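Possible substrate binding protein of ABC transporter system (Rhodopseudomonas palustris, PDB 3N0X) probably binds branched-chain amino acids or related solutes in the periplasm and delivers them to an ABC transporter for uptake. Local coordinates at residues Q23-A35 and D282-V296. Sequence-based numbering, arbitrary orientation.
Sequences QTETGLMMGLEYA and DFFTAGGFSAAMAVV
One face of the Phe289 ring lies flat on Gly31, whose CA stands 3.4 Å from the ring centroid and almost on its normal, a CH-pi contact in a close glycine-mediated helix pair of the periplasmic binding protein fold. Phe289 is a knob in the hole formed by Gly27, Met30, Gly31 and Tyr34; CG anti to the backbone N (chi1 -161°) lays the ring face-down on Gly31 and brings CZ to Tyr34 CB at 3.6 Å. With Phe289 cut back to an alanine, Gly31 CA would probably lose its aromatic cover and a gap open beside Tyr34 CB. At the Phe284 ring, Gln23 OE1, in the conformer described, sits near the plane at the edge, 3.5 Å from CD2, while Phe283 CB lies over one face toward the rim and Tyr20 stacks on the ring. Gly27, Gly31 and Gly288 let the axes of 23-35 and 283-296 approach to 6.4 Å, with a crossing angle of -41°, and CA-H...O contacts join the backbones, such as Gly27 CA to Thr285 O at 3.3 Å. Farther along, Ala292 CB packs between Leu28 and Leu32, which also reach strand 45-53. A water bridges Thr24 OG1, which also bonds Tyr20 O, to Phe284 O at 2.8 Å.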
loop_
_atom_site.group_PDB
_atom_site.type_symbol
_atom_site.label_atom_id
_atom_site.label_comp_id
_atom_site.label_asym_id
_atom_site.label_seq_id
_atom_site.Cartn_x
_atom_site.Cartn_y
_atom_site.Cartn_z
ATOM N N GLN A 23 3.161 11.835 7.724
ATOM C CA GLN A 23 1.786 11.575 7.299
ATOM C C GLN A 23 1.179 10.379 8.022
ATOM O O GLN A 23 -0.010 10.392 8.354
ATOM C CB GLN A 23 1.693 11.363 5.790
ATOM C CG GLN A 23 1.976 12.619 4.992
ATOM C CD GLN A 23 1.801 12.430 3.491
ATOM O OE1 GLN A 23 1.799 11.310 2.977
ATOM N NE2 GLN A 23 1.674 13.546 2.780
ATOM N N THR A 24 1.976 9.327 8.250
ATOM C CA THR A 24 1.503 8.181 9.005
ATOM C C THR A 24 1.035 8.665 10.378
ATOM O O THR A 24 -0.040 8.293 10.834
ATOM C CB THR A 24 2.589 7.149 9.193
ATOM O OG1 THR A 24 3.007 6.625 7.930
ATOM C CG2 THR A 24 2.066 5.969 10.061
ATOM N N GLU A 25 1.848 9.471 11.045
ATOM C CA GLU A 25 1.509 9.973 12.389
ATOM C C GLU A 25 0.225 10.802 12.349
ATOM O O GLU A 25 -0.647 10.624 13.188
ATOM C CB GLU A 25 2.665 10.748 13.024
ATOM C CG GLU A 25 2.332 11.229 14.408
ATOM C CD GLU A 25 3.477 11.927 15.119
ATOM O OE1 GLU A 25 4.508 12.202 14.499
ATOM O OE2 GLU A 25 3.296 12.243 16.322
ATOM N N THR A 26 0.118 11.706 11.389
ATOM C CA THR A 26 -1.133 12.484 11.240
ATOM C C THR A 26 -2.363 11.563 11.110
ATOM O O THR A 26 -3.396 11.790 11.761
ATOM C CB THR A 26 -1.047 13.435 10.057
ATOM O OG1 THR A 26 0.029 14.349 10.277
ATOM C CG2 THR A 26 -2.381 14.192 9.822
ATOM N N GLY A 27 -2.253 10.542 10.262
ATOM C CA GLY A 27 -3.378 9.607 10.065
ATOM C C GLY A 27 -3.701 8.844 11.324
ATOM O O GLY A 27 -4.892 8.629 11.665
ATOM N N LEU A 28 -2.667 8.367 12.023
ATOM C CA LEU A 28 -2.875 7.661 13.285
ATOM C C LEU A 28 -3.629 8.569 14.291
ATOM O O LEU A 28 -4.624 8.133 14.902
ATOM C CB LEU A 28 -1.531 7.224 13.876
ATOM C CG LEU A 28 -1.599 6.531 15.246
ATOM C CD1 LEU A 28 -2.445 5.243 15.214
ATOM C CD2 LEU A 28 -0.146 6.291 15.794
HETATM N N MSE A 29 -3.220 9.824 14.430
HETATM C CA MSE A 29 -3.849 10.679 15.437
HETATM C C MSE A 29 -5.257 11.034 15.051
HETATM O O MSE A 29 -6.132 11.032 15.899
HETATM C CB MSE A 29 -3.028 11.938 15.690
HETATM C CG MSE A 29 -1.633 11.648 16.197
HETATM SE SE MSE A 29 -1.463 10.309 17.595
HETATM C CE MSE A 29 -2.257 11.286 19.017
HETATM N N MSE A 30 -5.482 11.317 13.776
HETATM C CA MSE A 30 -6.839 11.620 13.283
HETATM C C MSE A 30 -7.760 10.404 13.375
HETATM O O MSE A 30 -8.952 10.544 13.682
HETATM C CB MSE A 30 -6.784 12.163 11.849
HETATM C CG MSE A 30 -6.239 13.559 11.831
HETATM SE SE MSE A 30 -6.258 14.375 10.079
HETATM C CE MSE A 30 -8.150 14.651 9.948
ATOM N N GLY A 31 -7.228 9.208 13.110
ATOM C CA GLY A 31 -8.014 8.015 13.267
ATOM C C GLY A 31 -8.439 7.709 14.700
ATOM O O GLY A 31 -9.573 7.276 14.946
ATOM N N LEU A 32 -7.523 7.947 15.648
ATOM C CA LEU A 32 -7.841 7.739 17.055
ATOM C C LEU A 32 -8.870 8.793 17.521
ATOM O O LEU A 32 -9.781 8.503 18.311
ATOM C CB LEU A 32 -6.568 7.798 17.907
ATOM C CG LEU A 32 -5.541 6.673 17.686
ATOM C CD1 LEU A 32 -4.233 6.956 18.445
ATOM C CD2 LEU A 32 -6.126 5.286 18.146
ATOM N N GLU A 33 -8.694 10.017 17.040
ATOM C CA GLU A 33 -9.662 11.087 17.281
ATOM C C GLU A 33 -11.065 10.662 16.767
ATOM O O GLU A 33 -12.090 10.742 17.474
ATOM C CB GLU A 33 -9.180 12.371 16.600
ATOM C CG GLU A 33 -10.266 13.465 16.566
ATOM C CD GLU A 33 -9.863 14.683 15.754
ATOM O OE1 GLU A 33 -8.723 14.700 15.223
ATOM O OE2 GLU A 33 -10.697 15.623 15.634
ATOM N N TYR A 34 -11.116 10.194 15.517
ATOM C CA TYR A 34 -12.399 9.770 14.928
ATOM C C TYR A 34 -13.022 8.647 15.761
ATOM O O TYR A 34 -14.227 8.693 16.097
ATOM C CB TYR A 34 -12.201 9.318 13.477
ATOM C CG TYR A 34 -13.480 8.873 12.811
ATOM C CD1 TYR A 34 -13.888 7.547 12.853
ATOM C CD2 TYR A 34 -14.247 9.786 12.110
ATOM C CE1 TYR A 34 -15.105 7.158 12.244
ATOM C CE2 TYR A 34 -15.399 9.422 11.491
ATOM C CZ TYR A 34 -15.846 8.133 11.574
ATOM O OH TYR A 34 -17.031 7.849 10.924
ATOM N N ALA A 35 -12.221 7.626 16.077
ATOM C CA ALA A 35 -12.721 6.390 16.730
ATOM C C ALA A 35 -13.273 6.671 18.092
ATOM O O ALA A 35 -14.164 5.951 18.538
ATOM C CB ALA A 35 -11.610 5.365 16.834
ATOM N N ASP A 282 -2.993 11.677 1.939
ATOM C CA ASP A 282 -2.276 10.802 0.976
ATOM C C ASP A 282 -2.234 9.348 1.511
ATOM O O ASP A 282 -2.856 9.011 2.543
ATOM C CB ASP A 282 -0.882 11.410 0.731
ATOM C CG ASP A 282 -0.298 11.119 -0.698
ATOM O OD1 ASP A 282 -0.717 10.136 -1.359
ATOM O OD2 ASP A 282 0.634 11.894 -1.093
ATOM N N PHE A 283 -1.516 8.469 0.794
ATOM C CA PHE A 283 -1.407 7.048 1.165
ATOM C C PHE A 283 -1.169 6.871 2.658
ATOM O O PHE A 283 -1.813 6.056 3.325
ATOM C CB PHE A 283 -0.202 6.362 0.470
ATOM C CG PHE A 283 -0.427 5.882 -0.963
ATOM C CD1 PHE A 283 -1.369 6.429 -1.824
ATOM C CD2 PHE A 283 0.389 4.880 -1.455
ATOM C CE1 PHE A 283 -1.478 5.956 -3.158
ATOM C CE2 PHE A 283 0.226 4.376 -2.734
ATOM C CZ PHE A 283 -0.689 4.938 -3.586
ATOM N N PHE A 284 -0.155 7.563 3.143
ATOM C CA PHE A 284 0.349 7.304 4.481
ATOM C C PHE A 284 -0.644 7.745 5.540
ATOM O O PHE A 284 -0.796 7.109 6.606
ATOM C CB PHE A 284 1.743 7.929 4.632
ATOM C CG PHE A 284 2.722 7.355 3.675
ATOM C CD1 PHE A 284 3.313 6.144 3.935
ATOM C CD2 PHE A 284 3.085 8.041 2.530
ATOM C CE1 PHE A 284 4.224 5.580 3.035
ATOM C CE2 PHE A 284 3.937 7.460 1.611
ATOM C CZ PHE A 284 4.503 6.244 1.853
ATOM N N THR A 285 -1.344 8.816 5.235
ATOM C CA THR A 285 -2.373 9.337 6.111
ATOM C C THR A 285 -3.494 8.308 6.223
ATOM O O THR A 285 -3.969 7.955 7.319
ATOM C CB THR A 285 -3.004 10.594 5.529
ATOM O OG1 THR A 285 -2.010 11.418 4.893
ATOM C CG2 THR A 285 -3.702 11.372 6.640
ATOM N N ALA A 286 -3.951 7.814 5.083
ATOM C CA ALA A 286 -5.015 6.838 5.054
ATOM C C ALA A 286 -4.620 5.551 5.789
ATOM O O ALA A 286 -5.402 4.969 6.524
ATOM C CB ALA A 286 -5.441 6.511 3.581
ATOM N N GLY A 287 -3.393 5.109 5.588
ATOM C CA GLY A 287 -2.904 3.930 6.279
ATOM C C GLY A 287 -2.730 4.083 7.777
ATOM O O GLY A 287 -3.076 3.180 8.551
ATOM N N GLY A 288 -2.267 5.245 8.216
ATOM C CA GLY A 288 -2.147 5.475 9.652
ATOM C C GLY A 288 -3.500 5.463 10.315
ATOM O O GLY A 288 -3.661 4.954 11.412
ATOM N N PHE A 289 -4.476 6.028 9.626
ATOM C CA PHE A 289 -5.869 6.052 10.101
ATOM C C PHE A 289 -6.393 4.633 10.200
ATOM O O PHE A 289 -7.051 4.245 11.172
ATOM C CB PHE A 289 -6.711 6.910 9.133
ATOM C CG PHE A 289 -8.024 7.421 9.665
ATOM C CD1 PHE A 289 -9.025 6.567 10.056
ATOM C CD2 PHE A 289 -8.276 8.786 9.683
ATOM C CE1 PHE A 289 -10.292 7.070 10.493
ATOM C CE2 PHE A 289 -9.488 9.307 10.085
ATOM C CZ PHE A 289 -10.498 8.433 10.477
ATOM N N SER A 290 -6.120 3.823 9.177
ATOM C CA SER A 290 -6.539 2.436 9.171
ATOM C C SER A 290 -5.947 1.661 10.342
ATOM O O SER A 290 -6.653 0.847 10.984
ATOM C CB SER A 290 -6.178 1.767 7.849
ATOM O OG SER A 290 -6.805 2.475 6.779
ATOM N N ALA A 291 -4.661 1.872 10.626
ATOM C CA ALA A 291 -4.047 1.246 11.787
ATOM C C ALA A 291 -4.705 1.673 13.105
ATOM O O ALA A 291 -4.903 0.809 13.997
ATOM C CB ALA A 291 -2.544 1.514 11.822
ATOM N N ALA A 292 -5.066 2.938 13.223
ATOM C CA ALA A 292 -5.746 3.428 14.407
ATOM C C ALA A 292 -7.024 2.656 14.600
ATOM O O ALA A 292 -7.391 2.249 15.719
ATOM C CB ALA A 292 -6.026 4.978 14.286
HETATM N N MSE A 293 -7.795 2.548 13.515
HETATM C CA MSE A 293 -9.070 1.882 13.583
HETATM C C MSE A 293 -8.940 0.399 13.924
HETATM O O MSE A 293 -9.751 -0.158 14.677
HETATM C CB MSE A 293 -9.844 2.044 12.274
HETATM C CG MSE A 293 -10.281 3.431 11.996
HETATM SE SE MSE A 293 -11.554 4.213 13.189
HETATM C CE MSE A 293 -13.043 3.053 12.850
ATOM N N ALA A 294 -7.917 -0.252 13.378
ATOM C CA ALA A 294 -7.646 -1.642 13.721
ATOM C C ALA A 294 -7.390 -1.801 15.239
ATOM O O ALA A 294 -7.942 -2.685 15.885
ATOM C CB ALA A 294 -6.452 -2.153 12.941
ATOM N N VAL A 295 -6.564 -0.927 15.815
ATOM C CA VAL A 295 -6.229 -1.022 17.252
ATOM C C VAL A 295 -7.467 -0.808 18.106
ATOM O O VAL A 295 -7.735 -1.596 19.017
ATOM C CB VAL A 295 -5.101 -0.022 17.664
ATOM C CG1 VAL A 295 -4.943 -0.006 19.217
ATOM C CG2 VAL A 295 -3.779 -0.349 16.976
ATOM N N VAL A 296 -8.256 0.235 17.834
ATOM C CA VAL A 296 -9.398 0.536 18.668
ATOM C C VAL A 296 -10.440 -0.587 18.548
ATOM O O VAL A 296 -11.004 -1.017 19.547
ATOM C CB VAL A 296 -9.996 1.898 18.327
ATOM C CG1 VAL A 296 -11.371 2.082 19.018
ATOM C CG2 VAL A 296 -9.009 3.007 18.718
HETATM O O HOH W 1 2.987 11.365 0.393
HETATM O O HOH W 2 0.915 14.421 -0.139
HETATM O O HOH W 3 1.066 5.035 6.899
#